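Side-chain contacts in putative polyketide synthase (Brevibacillus brevis, PDB 5HU7), which probably removes water from beta-hydroxyacyl chains held on an acyl carrier protein, as the dehydratase domain of a trans-acyltransferase polyketide synthase: residues T142-L145 and P146-Q149; Y183-P186 and G187-L190; S30-T33 and G34-F38; M58-A61 and A62-A66. All blocks are in the same frame, centred on the assembly; numbering follows the deposited sequence.

Contact 1: T142-L145 and P146-Q149; sequences TLDL and PALQ
D144 and L148 are joined by the first backbone bond of a short helix, in which L148 N donates to D144 O over 3.1 Å. The next bond follows one residue on, from Q149 N to L145 O at 2.9 Å. P146 suits the first turn because amides there have no helical carbonyl before them to bond to, and a ring in place of an N-H sacrifices no helical hydrogen bond.

The carboxylate of D144 makes contacts of another kind. A first torsion of -175° carries it away from its own amide, and it reaches forward beside the first turn, where D144 OD2 lies 3.3 Å from A147 CB and OD1 3.6 Å from P146 CD. Its negative charge beside the helix start should be electrostatically favourable.

Apolar and chain-to-backbone contacts complete the turn. L143 CB meets L148 CD1 at 4.1 Å, and the extended chain of Q149 runs past the carbonyl of L145, its CG 3.2 Å from L145 O. The leucines suit the side turned to the protein: L145 reaches Y258 and C281, while L143 rests on L260.

The whole is a helix N-terminus in which D144 holds the N-cap position, its carboxylate lying beside P146 CD and A147 CB, while the leucines lay helix 145-150 against strands of the second hot-dog half of the dehydratase.

Contact 2: Y183-P186 and G187-L190; sequences YRAP and GHVL
H188 and A185 face each other as a hydrogen-bonded antiparallel pair, with both side chains on the same face of the hairpin. From H188 CB, chi1 of 76° sets the imidazole between the backbone N and the carbonyl carbon and turns it back over its partner strand. H188 CG is 4.0 Å from A185 CB, CD2 3.7 Å, CE1 3.3 Å and NE2 3.2 Å. The methyl therefore stands over one ring face, displaced toward the NE2-CE1 rim, in a CH-pi contact of 3.5 Å to the centroid. Alanine suits the place, its short methyl lying close under the ring.

Beyond them P186 and G187 form the corner of a type II turn; G187 has phi 88°, where a beta carbon would press on P186 O. At the other end Y183 and L190 are paired, L190 N giving a 2.8 Å bond to Y183 O. Their side chains run alongside one another, Y183 CB to L190 CB 4.0 Å, and L190 O lies in plane at the edge of the tyrosine ring. L148 and L260 also pack on H188.

H188 NE2 is buried without a polar partner, so on this side the imidazole presents an apolar face, which would probably disfavour a second proton.

Contact 3: S30-T33 and G34-F38; sequences SSFT and GQELF
An ST turn closes strand 26-32 of the first hot-dog half, with T33 and Q35 as its ends: Q35 N donates to T33 OG1 at 3.1 Å. T33 holds its hydroxyl between backbone N and carbonyl carbon (chi1 69°), which directs OG1 forward over the turn. Threonine suits the place, since its hydroxyl accepts from the chain ahead while its OG1 also gives a weak bond to E36 OE2.

The carboxylate of E36 folds back through a bend at chi2 and grips the start of the turn. E36 OE1 takes two amides, T33 N at 3.1 Å on its syn lone pair and G34 N at 3.1 Å, the latter 20° out of the carboxylate plane; OE2 adds a weak bond from T33 N. Two amides thus hold OE1, and weaker bonds steady OE2; this should help stabilise the negative charge. G34 has a positive phi, at which a side chain would strike T33 O. R48 reaches weakly to G34 O, and Q35 OE1 is tied to N45.

F32 anchors the strand end in the interior against M58 and V97, with the ring of H17 turned steeply to its own. Its ring plane lies 72° from that of the E36 carboxylate; E36 CD lies in the ring plane at its edge, with OE1 3.8 Å from F32 CD1.

Contact 4: M58-A61 and A62-A66; sequences MARA and AVKQA
Q65 N donates to A61 O at 3.0 Å, the shortest hydrogen bond between M58-A61 and A62-A66, both on helix 52-65, the central helix that the curved sheet of a hot-dog fold wraps. Three more bonds of the i to i+4 pattern precede it, from A62 N to M58 O, V63 N to A59 O and K64 N to R60 O, each 3.1 Å. A66 then turns out of helical geometry and packs on L23 of the second subunit.

The residue types follow the sides of the helix. A62 lies close to V99 and I101 of strand 95-105, where a methyl permits near approach of helix and strand, and M58 extends a long flexible chain among F50, V99 and F32.

R60 is largely buried, and its charge is answered one turn back by a salt bridge from NH2 to E57. The R60 and K64 side chains lie alongside and point the same way, R60 NH1 passing 3.9 Å from K64 CD. The lysine chain stays extended until a bend at chi4 (-64°); the two like charges, R60 NH1 and K64 NZ, remain 6.2 Å apart, and K64 itself is exposed to solvent.

V63 fills the helix face toward V132 and F134 with its branched side chain; its CG2, set beside the backbone N, comes within 3.4 Å of A59 O.

How the contacts relate
The four contacts fall into two pairs, one in each hot-dog half. Contacts 1 and 2 have centres 11 Å apart and pack directly: Q149 CG lies 3.6 Å from Y183 CE2, and L148 CD2 is 3.9 Å from H188 NE2, so the short helix of contact 1 packs against the hairpin of contact 2. Contacts 3 and 4, with centres 17 Å apart, meet through F32 CE2 and M58 CE at 3.7 Å, where a strand end abuts the central helix. The pairs do not touch; contacts 2 and 3 are 35 Å apart between centres. In related dehydratases the catalytic histidine and aspartate come from different hot-dog halves.

Contact 1: T142-L145 and P146-Q149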
loop_
_atom_site.group_PDB
_atom_site.type_symbol
_atom_site.label_atom_id
_atom_site.label_comp_id
_atom_site.label_asym_id
_atom_site.label_seq_id
_atom_site.Cartn_x
_atom_site.Cartn_y
_atom_site.Cartn_z
ATOM N N THR A 142 34.018 -9.229 9.654
ATOM C CA THR A 142 34.086 -10.686 9.719
ATOM C C THR A 142 34.542 -11.146 11.084
ATOM O O THR A 142 35.112 -10.381 11.862
ATOM C CB THR A 142 35.090 -11.214 8.686
ATOM O OG1 THR A 142 36.364 -10.685 9.024
ATOM C CG2 THR A 142 34.743 -10.822 7.264
ATOM N N LEU A 143 34.330 -12.421 11.345
ATOM C CA LEU A 143 34.771 -13.088 12.569
ATOM C C LEU A 143 35.687 -14.197 12.161
ATOM O O LEU A 143 35.456 -14.831 11.138
ATOM C CB LEU A 143 33.571 -13.690 13.315
ATOM C CG LEU A 143 32.527 -12.709 13.834
ATOM C CD1 LEU A 143 31.478 -13.430 14.639
ATOM C CD2 LEU A 143 33.166 -11.617 14.708
ATOM N N ASP A 144 36.740 -14.414 12.941
ATOM C CA ASP A 144 37.669 -15.514 12.738
ATOM C C ASP A 144 37.084 -16.610 13.654
ATOM O O ASP A 144 37.353 -16.628 14.855
ATOM C CB ASP A 144 39.090 -15.079 13.139
ATOM C CG ASP A 144 40.195 -16.099 12.870
ATOM O OD1 ASP A 144 39.890 -17.184 12.327
ATOM O OD2 ASP A 144 41.370 -15.789 13.161
ATOM N N LEU A 145 36.199 -17.446 13.103
ATOM C CA LEU A 145 35.487 -18.475 13.889
ATOM C C LEU A 145 36.418 -19.506 14.508
ATOM O O LEU A 145 36.353 -19.685 15.722
ATOM C CB LEU A 145 34.355 -19.154 13.083
ATOM C CG LEU A 145 33.234 -18.231 12.618
ATOM C CD1 LEU A 145 32.305 -18.963 11.669
ATOM C CD2 LEU A 145 32.483 -17.656 13.786
ATOM N N PRO A 146 37.353 -20.119 13.751
ATOM C CA PRO A 146 38.299 -21.077 14.373
ATOM C C PRO A 146 39.088 -20.506 15.555
ATOM O O PRO A 146 39.224 -21.172 16.579
ATOM C CB PRO A 146 39.233 -21.442 13.221
ATOM C CG PRO A 146 38.466 -21.209 12.009
ATOM C CD PRO A 146 37.596 -20.009 12.297
ATOM N N ALA A 147 39.576 -19.276 15.436
ATOM C CA ALA A 147 40.292 -18.618 16.532
ATOM C C ALA A 147 39.382 -18.413 17.749
ATOM O O ALA A 147 39.809 -18.686 18.868
ATOM C CB ALA A 147 40.837 -17.277 16.077
ATOM N N LEU A 148 38.127 -17.963 17.541
ATOM C CA LEU A 148 37.173 -17.736 18.647
ATOM C C LEU A 148 36.860 -19.026 19.356
ATOM O O LEU A 148 36.800 -19.060 20.582
ATOM C CB LEU A 148 35.876 -17.063 18.151
ATOM C CG LEU A 148 36.030 -15.597 17.727
ATOM C CD1 LEU A 148 34.828 -15.140 16.889
ATOM C CD2 LEU A 148 36.172 -14.667 18.939
ATOM N N GLN A 149 36.707 -20.096 18.582
ATOM C CA GLN A 149 36.427 -21.427 19.097
ATOM C C GLN A 149 37.609 -22.012 19.887
ATOM O O GLN A 149 37.388 -22.645 20.911
ATOM C CB GLN A 149 36.070 -22.367 17.947
ATOM C CG GLN A 149 34.752 -22.015 17.265
ATOM C CD GLN A 149 34.540 -22.817 16.006
ATOM O OE1 GLN A 149 35.348 -23.665 15.620
ATOM N NE2 GLN A 149 33.439 -22.572 15.339
#

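Contact 2: Y183-P186 and G187-L190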
loop_
_atom_site.group_PDB
_atom_site.type_symbol
_atom_site.label_atom_id
_atom_site.label_comp_id
_atom_site.label_asym_id
_atom_site.label_seq_id
_atom_site.Cartn_x
_atom_site.Cartn_y
_atom_site.Cartn_z
ATOM N N TYR A 183 30.054 -22.062 22.694
ATOM C CA TYR A 183 31.481 -21.893 22.999
ATOM C C TYR A 183 31.632 -20.727 23.977
ATOM O O TYR A 183 31.352 -19.607 23.609
ATOM C CB TYR A 183 32.232 -21.550 21.725
ATOM C CG TYR A 183 32.273 -22.656 20.698
ATOM C CD1 TYR A 183 31.306 -22.751 19.712
ATOM C CD2 TYR A 183 33.365 -23.504 20.609
ATOM C CE1 TYR A 183 31.377 -23.714 18.718
ATOM C CE2 TYR A 183 33.461 -24.457 19.604
ATOM C CZ TYR A 183 32.452 -24.574 18.669
ATOM O OH TYR A 183 32.530 -25.511 17.671
ATOM N N ARG A 184 32.099 -20.977 25.194
ATOM C CA ARG A 184 32.268 -19.916 26.170
ATOM C C ARG A 184 33.703 -19.558 26.335
ATOM O O ARG A 184 34.561 -20.409 26.555
ATOM C CB ARG A 184 31.728 -20.262 27.569
ATOM C CG ARG A 184 31.799 -19.015 28.504
ATOM C CD ARG A 184 31.375 -19.194 29.938
ATOM N NE ARG A 184 32.153 -20.226 30.631
ATOM C CZ ARG A 184 33.382 -20.057 31.129
ATOM N NH1 ARG A 184 34.016 -18.893 31.004
ATOM N NH2 ARG A 184 33.993 -21.067 31.744
ATOM N N ALA A 185 33.929 -18.279 26.414
ATOM C CA ALA A 185 35.242 -17.771 26.706
ATOM C C ALA A 185 35.047 -16.650 27.698
ATOM O O ALA A 185 33.929 -16.143 27.845
ATOM C CB ALA A 185 35.858 -17.218 25.438
ATOM N N PRO A 186 36.120 -16.181 28.344
ATOM C CA PRO A 186 35.982 -15.014 29.224
ATOM C C PRO A 186 35.616 -13.789 28.377
ATOM O O PRO A 186 36.290 -13.510 27.386
ATOM C CB PRO A 186 37.379 -14.900 29.857
ATOM C CG PRO A 186 37.987 -16.246 29.656
ATOM C CD PRO A 186 37.520 -16.637 28.310
ATOM N N GLY A 187 34.484 -13.159 28.691
ATOM C CA GLY A 187 33.991 -11.995 27.951
ATOM C C GLY A 187 33.105 -12.254 26.741
ATOM O O GLY A 187 32.576 -11.282 26.175
ATOM N N HIS A 188 32.923 -13.534 26.311
ATOM C CA HIS A 188 32.040 -13.816 25.171
ATOM C C HIS A 188 31.462 -15.222 25.137
ATOM O O HIS A 188 32.003 -16.145 25.730
ATOM C CB HIS A 188 32.735 -13.518 23.809
ATOM C CG HIS A 188 33.746 -14.527 23.337
ATOM N ND1 HIS A 188 33.365 -15.779 22.845
ATOM C CD2 HIS A 188 35.081 -14.404 23.191
ATOM C CE1 HIS A 188 34.486 -16.399 22.504
ATOM N NE2 HIS A 188 35.542 -15.607 22.671
ATOM N N VAL A 189 30.366 -15.364 24.383
ATOM C CA VAL A 189 29.751 -16.640 24.082
ATOM C C VAL A 189 29.566 -16.671 22.582
ATOM O O VAL A 189 29.164 -15.667 22.005
ATOM C CB VAL A 189 28.444 -16.957 24.859
ATOM C CG1 VAL A 189 28.721 -17.064 26.340
ATOM C CG2 VAL A 189 27.360 -15.925 24.608
ATOM N N LEU A 190 29.978 -17.769 21.932
ATOM C CA LEU A 190 29.798 -17.943 20.490
ATOM C C LEU A 190 28.796 -19.068 20.367
ATOM O O LEU A 190 29.085 -20.202 20.754
ATOM C CB LEU A 190 31.106 -18.256 19.751
ATOM C CG LEU A 190 30.951 -18.579 18.272
ATOM C CD1 LEU A 190 30.653 -17.317 17.472
ATOM C CD2 LEU A 190 32.202 -19.313 17.738
#

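Contact 3: S30-T33 and G34-F38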
loop_
_atom_site.group_PDB
_atom_site.type_symbol
_atom_site.label_atom_id
_atom_site.label_comp_id
_atom_site.label_asym_id
_atom_site.label_seq_id
_atom_site.Cartn_x
_atom_site.Cartn_y
_atom_site.Cartn_z
ATOM N N SER A 30 -0.942 -3.445 9.652
ATOM C CA SER A 30 -1.053 -4.899 9.778
ATOM C C SER A 30 -2.043 -5.217 10.874
ATOM O O SER A 30 -2.141 -4.473 11.844
ATOM C CB SER A 30 0.299 -5.493 10.130
ATOM O OG SER A 30 1.243 -5.134 9.143
ATOM N N SER A 31 -2.774 -6.319 10.730
ATOM C CA SER A 31 -3.728 -6.790 11.744
ATOM C C SER A 31 -3.242 -8.144 12.211
ATOM O O SER A 31 -3.061 -9.025 11.382
ATOM C CB SER A 31 -5.148 -6.842 11.184
ATOM O OG SER A 31 -5.616 -5.545 10.858
ATOM N N PHE A 32 -2.961 -8.287 13.508
ATOM C CA PHE A 32 -2.407 -9.521 14.078
ATOM C C PHE A 32 -3.349 -10.176 15.051
ATOM O O PHE A 32 -3.981 -9.494 15.858
ATOM C CB PHE A 32 -1.081 -9.245 14.804
ATOM C CG PHE A 32 0.015 -8.681 13.931
ATOM C CD1 PHE A 32 0.513 -9.403 12.856
ATOM C CD2 PHE A 32 0.597 -7.462 14.226
ATOM C CE1 PHE A 32 1.547 -8.891 12.072
ATOM C CE2 PHE A 32 1.608 -6.946 13.427
ATOM C CZ PHE A 32 2.078 -7.665 12.357
ATOM N N THR A 33 -3.451 -11.504 14.944
ATOM C CA THR A 33 -4.264 -12.375 15.780
ATOM C C THR A 33 -3.423 -13.100 16.837
ATOM O O THR A 33 -3.984 -13.550 17.806
ATOM C CB THR A 33 -4.974 -13.458 14.914
ATOM O OG1 THR A 33 -4.022 -14.399 14.381
ATOM C CG2 THR A 33 -5.833 -12.866 13.817
ATOM N N GLY A 34 -2.120 -13.265 16.617
ATOM C CA GLY A 34 -1.263 -14.041 17.498
ATOM C C GLY A 34 -0.882 -15.355 16.846
ATOM O O GLY A 34 -0.015 -16.057 17.359
ATOM N N GLN A 35 -1.516 -15.711 15.711
ATOM C CA GLN A 35 -1.218 -16.938 14.982
ATOM C C GLN A 35 -0.213 -16.726 13.845
ATOM O O GLN A 35 0.205 -17.712 13.246
ATOM C CB GLN A 35 -2.519 -17.523 14.390
ATOM C CG GLN A 35 -3.554 -17.971 15.424
ATOM C CD GLN A 35 -3.024 -19.090 16.286
ATOM O OE1 GLN A 35 -2.687 -18.886 17.456
ATOM N NE2 GLN A 35 -2.876 -20.289 15.712
ATOM N N GLU A 36 0.209 -15.484 13.559
ATOM C CA GLU A 36 1.124 -15.240 12.445
ATOM C C GLU A 36 2.561 -15.780 12.706
ATOM O O GLU A 36 2.824 -16.362 13.755
ATOM C CB GLU A 36 1.114 -13.760 12.048
ATOM C CG GLU A 36 -0.229 -13.284 11.514
ATOM C CD GLU A 36 -1.274 -12.872 12.530
ATOM O OE1 GLU A 36 -0.959 -12.824 13.742
ATOM O OE2 GLU A 36 -2.421 -12.594 12.109
ATOM N N LEU A 37 3.433 -15.679 11.690
ATOM C CA LEU A 37 4.813 -16.187 11.649
ATOM C C LEU A 37 5.716 -15.843 12.855
ATOM O O LEU A 37 6.267 -16.746 13.499
ATOM C CB LEU A 37 5.478 -15.680 10.349
ATOM C CG LEU A 37 6.847 -16.231 9.992
ATOM C CD1 LEU A 37 6.850 -17.772 9.984
ATOM C CD2 LEU A 37 7.272 -15.703 8.650
ATOM N N PHE A 38 5.873 -14.559 13.149
ATOM C CA PHE A 38 6.734 -14.127 14.262
ATOM C C PHE A 38 6.021 -14.325 15.596
ATOM O O PHE A 38 6.669 -14.548 16.613
ATOM C CB PHE A 38 7.166 -12.667 14.088
ATOM C CG PHE A 38 8.167 -12.503 12.969
ATOM C CD1 PHE A 38 7.776 -12.613 11.639
ATOM C CD2 PHE A 38 9.514 -12.283 13.245
ATOM C CE1 PHE A 38 8.702 -12.494 10.614
ATOM C CE2 PHE A 38 10.440 -12.175 12.215
ATOM C CZ PHE A 38 10.029 -12.276 10.908
#

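Contact 4: M58-A61 and A62-A66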
loop_
_atom_site.group_PDB
_atom_site.type_symbol
_atom_site.label_atom_id
_atom_site.label_comp_id
_atom_site.label_asym_id
_atom_site.label_seq_id
_atom_site.Cartn_x
_atom_site.Cartn_y
_atom_site.Cartn_z
ATOM N N MET A 58 9.809 -5.422 11.337
ATOM C CA MET A 58 8.683 -4.610 10.847
ATOM C C MET A 58 9.162 -3.217 10.406
ATOM O O MET A 58 8.828 -2.765 9.326
ATOM C CB MET A 58 7.584 -4.478 11.914
ATOM C CG MET A 58 6.263 -4.037 11.349
ATOM S SD MET A 58 4.991 -3.570 12.559
ATOM C CE MET A 58 4.758 -4.980 13.336
ATOM N N ALA A 59 9.955 -2.553 11.242
ATOM C CA ALA A 59 10.523 -1.233 10.952
ATOM C C ALA A 59 11.418 -1.250 9.716
ATOM O O ALA A 59 11.355 -0.332 8.896
ATOM C CB ALA A 59 11.327 -0.770 12.141
ATOM N N ARG A 60 12.225 -2.301 9.572
ATOM C CA ARG A 60 13.122 -2.470 8.432
ATOM C C ARG A 60 12.335 -2.684 7.153
ATOM O O ARG A 60 12.697 -2.148 6.117
ATOM C CB ARG A 60 14.017 -3.689 8.694
ATOM C CG ARG A 60 15.070 -3.934 7.636
ATOM C CD ARG A 60 15.447 -5.377 7.622
ATOM N NE ARG A 60 14.333 -6.244 7.195
ATOM C CZ ARG A 60 13.958 -6.470 5.936
ATOM N NH1 ARG A 60 14.599 -5.885 4.927
ATOM N NH2 ARG A 60 12.944 -7.289 5.675
ATOM N N ALA A 61 11.312 -3.528 7.213
ATOM C CA ALA A 61 10.454 -3.809 6.072
ATOM C C ALA A 61 9.756 -2.515 5.572
ATOM O O ALA A 61 9.772 -2.260 4.386
ATOM C CB ALA A 61 9.429 -4.862 6.454
ATOM N N ALA A 62 9.259 -1.655 6.489
ATOM C CA ALA A 62 8.606 -0.369 6.157
ATOM C C ALA A 62 9.538 0.581 5.462
ATOM O O ALA A 62 9.172 1.186 4.464
ATOM C CB ALA A 62 8.057 0.282 7.416
ATOM N N VAL A 63 10.718 0.750 6.022
ATOM C CA VAL A 63 11.760 1.617 5.452
ATOM C C VAL A 63 12.168 1.167 4.032
ATOM O O VAL A 63 12.251 1.995 3.138
ATOM C CB VAL A 63 12.931 1.663 6.444
ATOM C CG1 VAL A 63 14.225 2.076 5.782
ATOM C CG2 VAL A 63 12.586 2.604 7.591
ATOM N N LYS A 64 12.388 -0.130 3.830
ATOM C CA LYS A 64 12.726 -0.654 2.506
ATOM C C LYS A 64 11.559 -0.410 1.521
ATOM O O LYS A 64 11.821 -0.045 0.379
ATOM C CB LYS A 64 13.088 -2.153 2.586
ATOM C CG LYS A 64 13.861 -2.655 1.381
ATOM C CD LYS A 64 14.069 -4.175 1.414
ATOM C CE LYS A 64 14.783 -4.694 0.182
ATOM N NZ LYS A 64 13.994 -4.494 -1.070
ATOM N N GLN A 65 10.285 -0.573 1.963
ATOM C CA GLN A 65 9.112 -0.277 1.106
ATOM C C GLN A 65 9.070 1.208 0.747
ATOM O O GLN A 65 8.854 1.536 -0.396
ATOM C CB GLN A 65 7.781 -0.664 1.796
ATOM C CG GLN A 65 7.517 -2.151 1.821
ATOM C CD GLN A 65 7.234 -2.722 0.461
ATOM O OE1 GLN A 65 6.501 -2.143 -0.341
ATOM N NE2 GLN A 65 7.769 -3.902 0.180
ATOM N N ALA A 66 9.288 2.082 1.730
ATOM C CA ALA A 66 9.388 3.533 1.570
ATOM C C ALA A 66 10.787 3.938 0.976
ATOM O O ALA A 66 11.623 4.469 1.701
ATOM C CB ALA A 66 9.202 4.186 2.941
#